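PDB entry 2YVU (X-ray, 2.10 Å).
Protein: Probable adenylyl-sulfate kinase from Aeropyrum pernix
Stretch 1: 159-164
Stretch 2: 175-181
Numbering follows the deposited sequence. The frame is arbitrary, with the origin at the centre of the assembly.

Stretch 1 159-164: PQLVLD
Stretch 2 (175-181) SYLYSLV

The contact between the two stretches is a small, predominantly apolar packing of one edge of a helix against a nearly antiparallel β-strand, centred on Leu161 and made without a single hydrogen bond across it. Residues 161-164 form the strand, preceded by Pro159 and Gln160 in a loop, and residues 175-181 are one segment of a helix that extends beyond both ends. The N-to-C directions of the two axes differ by 167°, and the axes approach to 9.4 Å, a spacing that leaves room for a layer of side chains. In register, Leu161 lies opposite Leu177, with their CA atoms 7.6 Å apart. Together the stretches bury 314 Å².

The strand begins very extended at Leu161 (phi/psi -171/150), after Gln160 at -80/-12 and Pro159 at -75/159. Val162 (-119/127), Leu163 (-112/105) and Asp164 (-80/104) follow. The helix is regular, with phi between -70 and -57° and psi between -50 and -36°. Its backbone bonds include Ser179 N to Ser175 O at 3.2 Å and Val181 N to Leu177 O at 3.0 Å, whereas Leu180 N to Tyr176 O, at 3.5 Å, is weak. Ser179, with chi1 m, also turns its OG back to Ser175 O at 3.2 Å, satisfying the hydroxyl within the helix rather than across the contact.

Leu161 points toward the helix and has the largest area covered there. Its t, p rotamer (-162°, 73°) puts both methyls against the helix: Leu161 CD1 lies 3.6 Å from Tyr176 CE2, and Leu161 CD2 is 3.7 Å from Leu177 CA, 4.2 Å from Leu177 CD2 and also 4.0 Å from Tyr176 CD2. Nearer the start of the side chain, Leu161 CB meets Leu180 CD1 at 4.0 Å. The branched leucine thus reaches three helix residues at once.

Tyr176 and Leu180, one helical turn apart, both direct their CA-to-CB bonds toward the strand. Tyr176 (chi1 -168°, t; chi2 46°) lays its ring alongside the strand residues although the residue remains exposed overall. Leu163 CD2 approaches the edge of the ring, 3.7 Å from Tyr176 CD2, and Val162 O lies near the ring plane, 3.9 Å from Tyr176 CE2. Leu180 has chi1 -156° (t) and chi2 -142°, between wells; its CD1 is also 3.9 Å from Gln160 O, extending the packing to the loop.

Leu163 leaves its backbone sideways, but its m, t rotamer (-62°, -177°) brings its end nearer the helix, where CD1 is 4.1 Å from Leu177 CG. Leu177 is likewise sideways, with chi1 -145° between wells and chi2 -150° (t). Both leucines are buried in the whole structure, a setting well suited to aliphatic side chains. Val162, with chi1 t, alternates to point away from the helix and is exposed. Tyr178 (chi1 169°, t) also points away, and its OH is hydrogen-bonded elsewhere in the structure.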

ATOM      1  N   PRO A 159      23.373 -10.186  -2.262  1.00 34.73           N
ATOM      2  CA  PRO A 159      22.248 -10.236  -1.325  1.00 30.96           C
ATOM      3  C   PRO A 159      22.724  -9.989   0.097  1.00 32.51           C
ATOM      4  O   PRO A 159      23.892 -10.158   0.405  1.00 28.00           O
ATOM      5  CB  PRO A 159      21.734 -11.647  -1.499  1.00 23.85           C
ATOM      6  CG  PRO A 159      23.007 -12.401  -1.679  1.00 30.19           C
ATOM      7  CD  PRO A 159      23.748 -11.544  -2.689  1.00 26.14           C
ATOM      8  N   GLN A 160      21.831  -9.587   0.979  1.00 30.22           N
ATOM      9  CA  GLN A 160      22.278  -9.374   2.337  1.00 31.12           C
ATOM     10  C   GLN A 160      22.362 -10.711   3.056  1.00 30.70           C
ATOM     11  O   GLN A 160      22.958 -10.816   4.133  1.00 26.35           O
ATOM     12  CB  GLN A 160      21.349  -8.407   3.058  1.00 31.00           C
ATOM     13  CG  GLN A 160      21.630  -6.943   2.749  1.00 26.31           C
ATOM     14  CD  GLN A 160      21.616  -6.599   1.255  1.00 35.80           C
ATOM     15  OE1 GLN A 160      22.657  -6.335   0.662  1.00 30.99           O
ATOM     16  NE2 GLN A 160      20.437  -6.580   0.654  1.00 23.54           N
ATOM     17  N   LEU A 161      21.801 -11.757   2.451  1.00 24.50           N
ATOM     18  CA  LEU A 161      21.869 -13.062   3.096  1.00 24.70           C
ATOM     19  C   LEU A 161      21.371 -14.113   2.116  1.00 23.72           C
ATOM     20  O   LEU A 161      20.512 -13.828   1.296  1.00 24.57           O
ATOM     21  CB  LEU A 161      20.982 -13.066   4.357  1.00 27.27           C
ATOM     22  CG  LEU A 161      21.175 -14.144   5.427  1.00 31.55           C
ATOM     23  CD1 LEU A 161      22.471 -13.833   6.169  1.00 26.47           C
ATOM     24  CD2 LEU A 161      20.002 -14.153   6.431  1.00 30.54           C
ATOM     25  N   VAL A 162      21.893 -15.325   2.226  1.00 22.10           N
ATOM     26  CA  VAL A 162      21.488 -16.433   1.362  1.00 29.53           C
ATOM     27  C   VAL A 162      20.911 -17.535   2.231  1.00 30.07           C
ATOM     28  O   VAL A 162      21.535 -17.957   3.201  1.00 30.94           O
ATOM     29  CB  VAL A 162      22.681 -17.033   0.588  1.00 29.66           C
ATOM     30  CG1 VAL A 162      22.221 -18.249  -0.224  1.00 26.70           C
ATOM     31  CG2 VAL A 162      23.293 -15.973  -0.318  1.00 32.51           C
ATOM     32  N   LEU A 163      19.704 -17.986   1.913  1.00 27.07           N
ATOM     33  CA  LEU A 163      19.099 -19.068   2.689  1.00 28.90           C
ATOM     34  C   LEU A 163      19.043 -20.290   1.769  1.00 28.82           C
ATOM     35  O   LEU A 163      18.219 -20.359   0.843  1.00 30.91           O
ATOM     36  CB  LEU A 163      17.684 -18.677   3.180  1.00 23.52           C
ATOM     37  CG  LEU A 163      17.602 -17.459   4.126  1.00 25.22           C
ATOM     38  CD1 LEU A 163      16.167 -17.274   4.558  1.00 22.63           C
ATOM     39  CD2 LEU A 163      18.501 -17.631   5.361  1.00 23.98           C
ATOM     40  N   ASP A 164      19.939 -21.245   2.008  1.00 27.92           N
ATOM     41  CA  ASP A 164      19.981 -22.448   1.182  1.00 31.10           C
ATOM     42  C   ASP A 164      18.902 -23.414   1.644  1.00 34.10           C
ATOM     43  O   ASP A 164      19.059 -24.084   2.671  1.00 34.70           O
ATOM     44  CB  ASP A 164      21.350 -23.129   1.281  1.00 34.06           C
ATOM     45  CG  ASP A 164      21.531 -24.213   0.220  1.00 40.67           C
ATOM     46  OD1 ASP A 164      20.548 -24.916  -0.091  1.00 43.74           O
ATOM     47  OD2 ASP A 164      22.653 -24.366  -0.304  1.00 47.67           O
ATOM     48  N   SER A 175      15.792 -18.946  11.627  1.00 27.27           N
ATOM     49  CA  SER A 175      16.646 -18.515  12.712  1.00 33.24           C
ATOM     50  C   SER A 175      17.814 -17.684  12.204  1.00 28.56           C
ATOM     51  O   SER A 175      18.229 -16.730  12.847  1.00 32.61           O
ATOM     52  CB  SER A 175      17.170 -19.758  13.451  1.00 37.55           C
ATOM     53  OG  SER A 175      18.069 -19.406  14.475  1.00 48.93           O
ATOM     54  N   TYR A 176      18.341 -18.045  11.041  1.00 28.70           N
ATOM     55  CA  TYR A 176      19.471 -17.318  10.470  1.00 28.25           C
ATOM     56  C   TYR A 176      19.024 -15.937  10.014  1.00 30.24           C
ATOM     57  O   TYR A 176      19.744 -14.959  10.206  1.00 27.87           O
ATOM     58  CB  TYR A 176      20.054 -18.129   9.302  1.00 30.17           C
ATOM     59  CG  TYR A 176      21.402 -17.684   8.746  1.00 34.47           C
ATOM     60  CD1 TYR A 176      22.475 -17.368   9.590  1.00 27.96           C
ATOM     61  CD2 TYR A 176      21.624 -17.653   7.366  1.00 34.06           C
ATOM     62  CE1 TYR A 176      23.727 -17.041   9.076  1.00 29.28           C
ATOM     63  CE2 TYR A 176      22.876 -17.324   6.833  1.00 35.99           C
ATOM     64  CZ  TYR A 176      23.924 -17.020   7.696  1.00 36.92           C
ATOM     65  OH  TYR A 176      25.156 -16.691   7.166  1.00 34.90           O
ATOM     66  N   LEU A 177      17.831 -15.856   9.419  1.00 27.90           N
ATOM     67  CA  LEU A 177      17.277 -14.580   8.923  1.00 26.60           C
ATOM     68  C   LEU A 177      16.913 -13.683  10.097  1.00 26.88           C
ATOM     69  O   LEU A 177      17.098 -12.469  10.059  1.00 28.64           O
ATOM     70  CB  LEU A 177      15.997 -14.826   8.090  1.00 27.54           C
ATOM     71  CG  LEU A 177      15.628 -13.962   6.859  1.00 35.49           C
ATOM     72  CD1 LEU A 177      14.111 -13.902   6.693  1.00 23.59           C
ATOM     73  CD2 LEU A 177      16.193 -12.578   6.957  1.00 29.23           C
ATOM     74  N   TYR A 178      16.362 -14.304  11.131  1.00 26.62           N
ATOM     75  CA  TYR A 178      15.977 -13.593  12.337  1.00 27.30           C
ATOM     76  C   TYR A 178      17.182 -12.907  12.969  1.00 27.30           C
ATOM     77  O   TYR A 178      17.056 -11.799  13.466  1.00 32.05           O
ATOM     78  CB  TYR A 178      15.328 -14.574  13.324  1.00 22.67           C
ATOM     79  CG  TYR A 178      15.115 -14.012  14.721  1.00 34.18           C
ATOM     80  CD1 TYR A 178      16.176 -13.920  15.626  1.00 32.93           C
ATOM     81  CD2 TYR A 178      13.852 -13.583  15.140  1.00 36.19           C
ATOM     82  CE1 TYR A 178      15.990 -13.421  16.906  1.00 39.60           C
ATOM     83  CE2 TYR A 178      13.652 -13.075  16.430  1.00 37.91           C
ATOM     84  CZ  TYR A 178      14.727 -13.000  17.301  1.00 40.40           C
ATOM     85  OH  TYR A 178      14.553 -12.508  18.562  1.00 38.70           O
ATOM     86  N   SER A 179      18.350 -13.550  12.950  1.00 31.34           N
ATOM     87  CA  SER A 179      19.550 -12.943  13.546  1.00 29.34           C
ATOM     88  C   SER A 179      19.988 -11.693  12.792  1.00 32.43           C
ATOM     89  O   SER A 179      20.405 -10.709  13.409  1.00 29.41           O
ATOM     90  CB  SER A 179      20.707 -13.944  13.582  1.00 36.16           C
ATOM     91  OG  SER A 179      20.430 -15.013  14.470  1.00 39.25           O
ATOM     92  N   LEU A 180      19.892 -11.729  11.460  1.00 29.67           N
ATOM     93  CA  LEU A 180      20.262 -10.577  10.622  1.00 31.36           C
ATOM     94  C   LEU A 180      19.268  -9.443  10.921  1.00 31.36           C
ATOM     95  O   LEU A 180      19.661  -8.297  11.169  1.00 29.66           O
ATOM     96  CB  LEU A 180      20.184 -10.940   9.119  1.00 33.53           C
ATOM     97  CG  LEU A 180      20.987 -10.184   8.031  1.00 44.61           C
ATOM     98  CD1 LEU A 180      20.139 -10.015   6.750  1.00 32.92           C
ATOM     99  CD2 LEU A 180      21.422  -8.829   8.524  1.00 41.71           C
ATOM    100  N   VAL A 181      17.977  -9.766  10.908  1.00 29.11           N
ATOM    101  CA  VAL A 181      16.953  -8.756  11.180  1.00 26.09           C
ATOM    102  C   VAL A 181      17.181  -8.097  12.546  1.00 32.82           C
ATOM    103  O   VAL A 181      17.189  -6.873  12.660  1.00 29.93           O
ATOM    104  CB  VAL A 181      15.528  -9.377  11.159  1.00 28.93           C
ATOM    105  CG1 VAL A 181      14.535  -8.423  11.800  1.00 26.89           C
ATOM    106  CG2 VAL A 181      15.099  -9.653   9.701  1.00 29.74           C
TER